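Local coordinates for aquaporin AqpM (Methanothermobacter marburgensis str. Marburg, PDB 2F2B), which forms a channel that lets water cross the archaeal cell membrane in both directions as osmolarity changes and gives a transient rise in initial glycerol flux, at residues S142-Q145 with A146-A149; Y207-D210 with M211-G215. All coordinates share one frame; numbering follows the deposited sequence.

Interactions 1 and 2 lie on different helices, at opposite ends of them: interaction 1 is the first two turns of helix 143-166, and interaction 2 the last turns of helix 200-214, the helix that follows the second NPA motif. Their centres are 23 Å apart and their nearest atoms about 9 Å. Both are partly buried, but 207-215 has more residues on the surface. At 142-149 a capping box serves the starting backbone N-H groups, and a glutamine reaches a second subunit. At 207-215 the side-chain contacts are mostly apolar, the main-chain bonds become bent and weak toward Gly215, and no other subunit of the tetramer touches the contact.

Interaction 1 (S142-Q145 with A146-A149); sequences SYWQ and AMLA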
ATOM      1  N   SER A 142      22.516  11.552  16.992  1.00 17.58           N
ATOM      2  CA  SER A 142      23.636  12.458  16.743  1.00 19.05           C
ATOM      3  C   SER A 142      23.835  12.769  15.265  1.00 19.93           C
ATOM      4  O   SER A 142      23.250  12.127  14.390  1.00 19.10           O
ATOM      5  CB  SER A 142      24.934  11.871  17.297  1.00 19.95           C
ATOM      6  OG  SER A 142      25.394  10.813  16.477  1.00 20.17           O
ATOM      7  N   TYR A 143      24.676  13.763  15.001  1.00 19.16           N
ATOM      8  CA  TYR A 143      24.988  14.187  13.646  1.00 19.77           C
ATOM      9  C   TYR A 143      25.485  13.027  12.789  1.00 19.55           C
ATOM     10  O   TYR A 143      25.039  12.853  11.655  1.00 18.80           O
ATOM     11  CB  TYR A 143      26.042  15.306  13.692  1.00 20.16           C
ATOM     12  CG  TYR A 143      26.591  15.734  12.348  1.00 20.17           C
ATOM     13  CD1 TYR A 143      27.551  14.968  11.684  1.00 20.90           C
ATOM     14  CD2 TYR A 143      26.149  16.906  11.737  1.00 19.85           C
ATOM     15  CE1 TYR A 143      28.056  15.360  10.444  1.00 21.17           C
ATOM     16  CE2 TYR A 143      26.645  17.305  10.501  1.00 21.15           C
ATOM     17  CZ  TYR A 143      27.596  16.529   9.860  1.00 20.87           C
ATOM     18  OH  TYR A 143      28.078  16.919   8.634  1.00 23.48           O
ATOM     19  N   TRP A 144      26.401  12.230  13.331  1.00 17.92           N
ATOM     20  CA  TRP A 144      26.949  11.108  12.579  1.00 18.96           C
ATOM     21  C   TRP A 144      25.975   9.951  12.408  1.00 17.14           C
ATOM     22  O   TRP A 144      26.036   9.237  11.410  1.00 16.33           O
ATOM     23  CB  TRP A 144      28.258  10.629  13.215  1.00 22.76           C
ATOM     24  CG  TRP A 144      29.360  11.631  13.039  1.00 26.96           C
ATOM     25  CD1 TRP A 144      29.928  12.408  14.007  1.00 30.12           C
ATOM     26  CD2 TRP A 144      29.976  12.018  11.803  1.00 29.26           C
ATOM     27  NE1 TRP A 144      30.856  13.259  13.450  1.00 31.37           N
ATOM     28  CE2 TRP A 144      30.905  13.039  12.099  1.00 31.10           C
ATOM     29  CE3 TRP A 144      29.828  11.601  10.471  1.00 29.86           C
ATOM     30  CZ2 TRP A 144      31.687  13.653  11.112  1.00 31.73           C
ATOM     31  CZ3 TRP A 144      30.606  12.210   9.489  1.00 31.23           C
ATOM     32  CH2 TRP A 144      31.524  13.227   9.817  1.00 32.10           C
ATOM     33  N   GLN A 145      25.078   9.761  13.372  1.00 15.24           N
ATOM     34  CA  GLN A 145      24.089   8.693  13.255  1.00 15.42           C
ATOM     35  C   GLN A 145      23.125   9.029  12.119  1.00 15.10           C
ATOM     36  O   GLN A 145      22.749   8.158  11.336  1.00 16.25           O
ATOM     37  CB  GLN A 145      23.306   8.535  14.555  1.00 15.78           C
ATOM     38  CG  GLN A 145      24.065   7.818  15.646  1.00 18.35           C
ATOM     39  CD  GLN A 145      23.300   7.809  16.947  1.00 20.78           C
ATOM     40  OE1 GLN A 145      23.150   8.841  17.597  1.00 21.51           O
ATOM     41  NE2 GLN A 145      22.793   6.641  17.328  1.00 22.99           N
ATOM     42  N   ALA A 146      22.728  10.294  12.038  1.00 15.12           N
ATOM     43  CA  ALA A 146      21.817  10.746  10.987  1.00 14.53           C
ATOM     44  C   ALA A 146      22.518  10.637   9.639  1.00 15.31           C
ATOM     45  O   ALA A 146      21.910  10.277   8.629  1.00 13.69           O
ATOM     46  CB  ALA A 146      21.390  12.193  11.249  1.00 14.59           C
ATOM     47  N   MET A 147      23.808  10.953   9.630  1.00 14.93           N
ATOM     48  CA  MET A 147      24.607  10.873   8.417  1.00 16.54           C
ATOM     49  C   MET A 147      24.633   9.431   7.915  1.00 15.35           C
ATOM     50  O   MET A 147      24.419   9.172   6.732  1.00 13.51           O
ATOM     51  CB  MET A 147      26.037  11.341   8.706  1.00 19.92           C
ATOM     52  CG  MET A 147      26.981  11.231   7.522  1.00 24.48           C
ATOM     53  SD  MET A 147      26.654  12.482   6.279  1.00 29.82           S
ATOM     54  CE  MET A 147      27.568  13.869   6.973  1.00 26.67           C
ATOM     55  N   LEU A 148      24.902   8.493   8.819  1.00 13.91           N
ATOM     56  CA  LEU A 148      24.952   7.082   8.448  1.00 14.28           C
ATOM     57  C   LEU A 148      23.604   6.625   7.894  1.00 14.32           C
ATOM     58  O   LEU A 148      23.551   5.869   6.928  1.00 14.31           O
ATOM     59  CB  LEU A 148      25.348   6.223   9.659  1.00 14.66           C
ATOM     60  CG  LEU A 148      25.470   4.710   9.431  1.00 15.68           C
ATOM     61  CD1 LEU A 148      26.482   4.419   8.335  1.00 16.51           C
ATOM     62  CD2 LEU A 148      25.884   4.032  10.736  1.00 18.32           C
ATOM     63  N   ALA A 149      22.517   7.092   8.501  1.00 13.40           N
ATOM     64  CA  ALA A 149      21.176   6.729   8.045  1.00 13.75           C
ATOM     65  C   ALA A 149      20.942   7.204   6.612  1.00 13.58           C
ATOM     66  O   ALA A 149      20.419   6.459   5.777  1.00 13.53           O
ATOM     67  CB  ALA A 149      20.122   7.331   8.976  1.00 12.66           C
TER
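Met147 lies alongside both Tyr143 and Trp144, and these contacts are the apolar part of the interaction. Its CG stands anti to the backbone N (chi1 177°), and two further bends in the chain bring the methyl Met147 CE round to the tyrosine ring, 3.8 Å from Tyr143 CE1. Nearer its root, Met147 CG sits 4.1 Å from CE3 of Trp144. The two aromatics also meet each other: Tyr143 CD1 lies over one face of the indole, while Trp144 CD2 comes in the plane of the tyrosine ring, at its edge.

The polar part is a capping box at the start of the helix. Ser142, the N-cap, takes the Gln145 N-H on OG at 3.3 Å, and Gln145 OE1 returns the favour by accepting from Ser142 N at 2.8 Å, almost straight at 172°. Four main-chain bonds then begin the helix, the first from Ala146 N to Ser142 O at 3.0 Å.

Two polar ends find partners beyond these residues: Tyr143 OH bonds Ser223 OG just ahead of helix 224-243, and Gln145 NE2 bonds Gln120 O of a neighbouring subunit. One glutamine amide thus caps its own helix through its oxygen and joins two chains of the homotetramer through its nitrogen, which should fix its rotation.

Interaction 2 (Y207-D210 with M211-G215); sequences YLND and MIFAG
Ile212 packs back onto Leu208 one helical turn earlier, and its side chain touches something at nearly every atom. Ile212 CB lies 3.7 Å from the carbonyl O of Leu208. Ile212 CG1, turned beside the backbone N (chi1 -59°), comes closer, 3.3 Å from Leu208 O. The chain runs on extended, and the tip, Ile212 CD1, ends 4.0 Å from CD1 of Leu208, the two side chains side by side and pointing the same way. The other branch turns toward the next residue: Ile212 CG2 stands 3.7 Å above the plane of the Phe213 ring, over its centre.

Leu208 CD1 has a second neighbour in the bent end of Met211, whose CE approaches it to 3.6 Å, so Met211 and Ile212, three and four residues on, both meet this one methyl. Phe213 packs its ring against Asn209, Phe213 CD2 lying 3.4 Å from the carbonyl O of Asn209.

Main-chain bonding becomes less regular toward the end. Ala214 N reaches Asp210 O at 2.7 Å, but the N-H...O angle is 136° and the donor lies above the carbonyl plane. Beyond it, Gly215 leaves helical geometry with a positive phi, and its N-H makes a weak bond to Met211 O.

Helix 200-214 starts directly after Asn199 of the second NPA motif, as the half-membrane helix of an aquaporin's second pore-forming loop. This C-terminal end packs on helix 100-122 through Leu208 on Ala112 and Phe213 on Leu119. Asp210 and Ala214 meet Ala127 of the short helix 125-128, while Tyr207 OH bonds Thr135 O in the loop beyond.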
ATOM      1  N   TYR A 207      13.840  23.772   4.525  1.00 14.50           N
ATOM      2  CA  TYR A 207      14.789  24.541   5.334  1.00 14.67           C
ATOM      3  C   TYR A 207      14.663  26.029   5.022  1.00 15.71           C
ATOM      4  O   TYR A 207      14.587  26.859   5.930  1.00 16.44           O
ATOM      5  CB  TYR A 207      16.226  24.089   5.054  1.00 15.02           C
ATOM      6  CG  TYR A 207      16.726  22.953   5.927  1.00 14.50           C
ATOM      7  CD1 TYR A 207      15.856  21.977   6.421  1.00 14.33           C
ATOM      8  CD2 TYR A 207      18.082  22.841   6.233  1.00 13.68           C
ATOM      9  CE1 TYR A 207      16.331  20.918   7.201  1.00 14.06           C
ATOM     10  CE2 TYR A 207      18.565  21.793   7.005  1.00 15.05           C
ATOM     11  CZ  TYR A 207      17.688  20.835   7.487  1.00 14.77           C
ATOM     12  OH  TYR A 207      18.178  19.800   8.250  1.00 16.42           O
ATOM     13  N   LEU A 208      14.644  26.360   3.734  1.00 15.60           N
ATOM     14  CA  LEU A 208      14.536  27.752   3.305  1.00 17.58           C
ATOM     15  C   LEU A 208      13.242  28.398   3.792  1.00 17.96           C
ATOM     16  O   LEU A 208      13.261  29.471   4.402  1.00 17.90           O
ATOM     17  CB  LEU A 208      14.614  27.847   1.778  1.00 18.59           C
ATOM     18  CG  LEU A 208      14.529  29.256   1.176  1.00 19.62           C
ATOM     19  CD1 LEU A 208      15.661  30.112   1.728  1.00 21.52           C
ATOM     20  CD2 LEU A 208      14.607  29.185  -0.343  1.00 20.88           C
ATOM     21  N   ASN A 209      12.115  27.743   3.535  1.00 16.46           N
ATOM     22  CA  ASN A 209      10.836  28.288   3.953  1.00 16.21           C
ATOM     23  C   ASN A 209      10.648  28.321   5.470  1.00 16.74           C
ATOM     24  O   ASN A 209      10.008  29.238   5.993  1.00 17.55           O
ATOM     25  CB  ASN A 209       9.695  27.532   3.269  1.00 16.55           C
ATOM     26  CG  ASN A 209       9.607  27.848   1.782  1.00 15.87           C
ATOM     27  OD1 ASN A 209      10.288  27.237   0.954  1.00 18.06           O
ATOM     28  ND2 ASN A 209       8.785  28.828   1.443  1.00 14.95           N
ATOM     29  N   ASP A 210      11.204  27.342   6.182  1.00 16.50           N
ATOM     30  CA  ASP A 210      11.094  27.330   7.639  1.00 18.13           C
ATOM     31  C   ASP A 210      11.835  28.535   8.208  1.00 19.73           C
ATOM     32  O   ASP A 210      11.400  29.147   9.186  1.00 19.71           O
ATOM     33  CB  ASP A 210      11.698  26.056   8.237  1.00 17.67           C
ATOM     34  CG  ASP A 210      10.719  24.900   8.267  1.00 19.26           C
ATOM     35  OD1 ASP A 210       9.500  25.155   8.215  1.00 19.60           O
ATOM     36  OD2 ASP A 210      11.169  23.738   8.363  1.00 19.10           O
ATOM     37  N   MET A 211      12.964  28.864   7.592  1.00 21.25           N
ATOM     38  CA  MET A 211      13.765  29.997   8.032  1.00 24.60           C
ATOM     39  C   MET A 211      13.007  31.304   7.826  1.00 26.15           C
ATOM     40  O   MET A 211      12.934  32.141   8.726  1.00 26.61           O
ATOM     41  CB  MET A 211      15.081  30.035   7.253  1.00 25.54           C
ATOM     42  CG  MET A 211      15.858  31.333   7.404  1.00 30.55           C
ATOM     43  SD  MET A 211      17.369  31.333   6.423  1.00 36.16           S
ATOM     44  CE  MET A 211      16.731  31.726   4.804  1.00 34.36           C
ATOM     45  N   ILE A 212      12.436  31.464   6.638  1.00 26.89           N
ATOM     46  CA  ILE A 212      11.702  32.674   6.281  1.00 29.07           C
ATOM     47  C   ILE A 212      10.352  32.854   6.968  1.00 30.59           C
ATOM     48  O   ILE A 212       9.996  33.969   7.354  1.00 31.55           O
ATOM     49  CB  ILE A 212      11.463  32.733   4.755  1.00 29.55           C
ATOM     50  CG1 ILE A 212      12.802  32.712   4.017  1.00 30.23           C
ATOM     51  CG2 ILE A 212      10.672  33.988   4.397  1.00 31.33           C
ATOM     52  CD1 ILE A 212      12.667  32.587   2.511  1.00 30.34           C
ATOM     53  N   PHE A 213       9.606  31.765   7.132  1.00 30.24           N
ATOM     54  CA  PHE A 213       8.276  31.845   7.727  1.00 30.64           C
ATOM     55  C   PHE A 213       8.093  31.274   9.131  1.00 30.68           C
ATOM     56  O   PHE A 213       7.107  31.582   9.799  1.00 32.67           O
ATOM     57  CB  PHE A 213       7.268  31.200   6.772  1.00 29.67           C
ATOM     58  CG  PHE A 213       7.243  31.834   5.411  1.00 30.59           C
ATOM     59  CD1 PHE A 213       6.672  33.090   5.224  1.00 31.55           C
ATOM     60  CD2 PHE A 213       7.824  31.195   4.320  1.00 30.36           C
ATOM     61  CE1 PHE A 213       6.681  33.701   3.970  1.00 31.28           C
ATOM     62  CE2 PHE A 213       7.839  31.794   3.064  1.00 31.02           C
ATOM     63  CZ  PHE A 213       7.266  33.051   2.888  1.00 31.83           C
ATOM     64  N   ALA A 214       9.026  30.447   9.588  1.00 29.83           N
ATOM     65  CA  ALA A 214       8.910  29.872  10.924  1.00 29.33           C
ATOM     66  C   ALA A 214      10.025  30.362  11.839  1.00 28.11           C
ATOM     67  O   ALA A 214      10.029  30.070  13.035  1.00 28.70           O
ATOM     68  CB  ALA A 214       8.932  28.349  10.845  1.00 29.79           C
ATOM     69  N   GLY A 215      10.968  31.109  11.276  1.00 27.65           N
ATOM     70  CA  GLY A 215      12.075  31.613  12.069  1.00 25.77           C
ATOM     71  C   GLY A 215      12.935  30.480  12.596  1.00 25.91           C
ATOM     72  O   GLY A 215      13.686  30.648  13.560  1.00 24.82           O
TER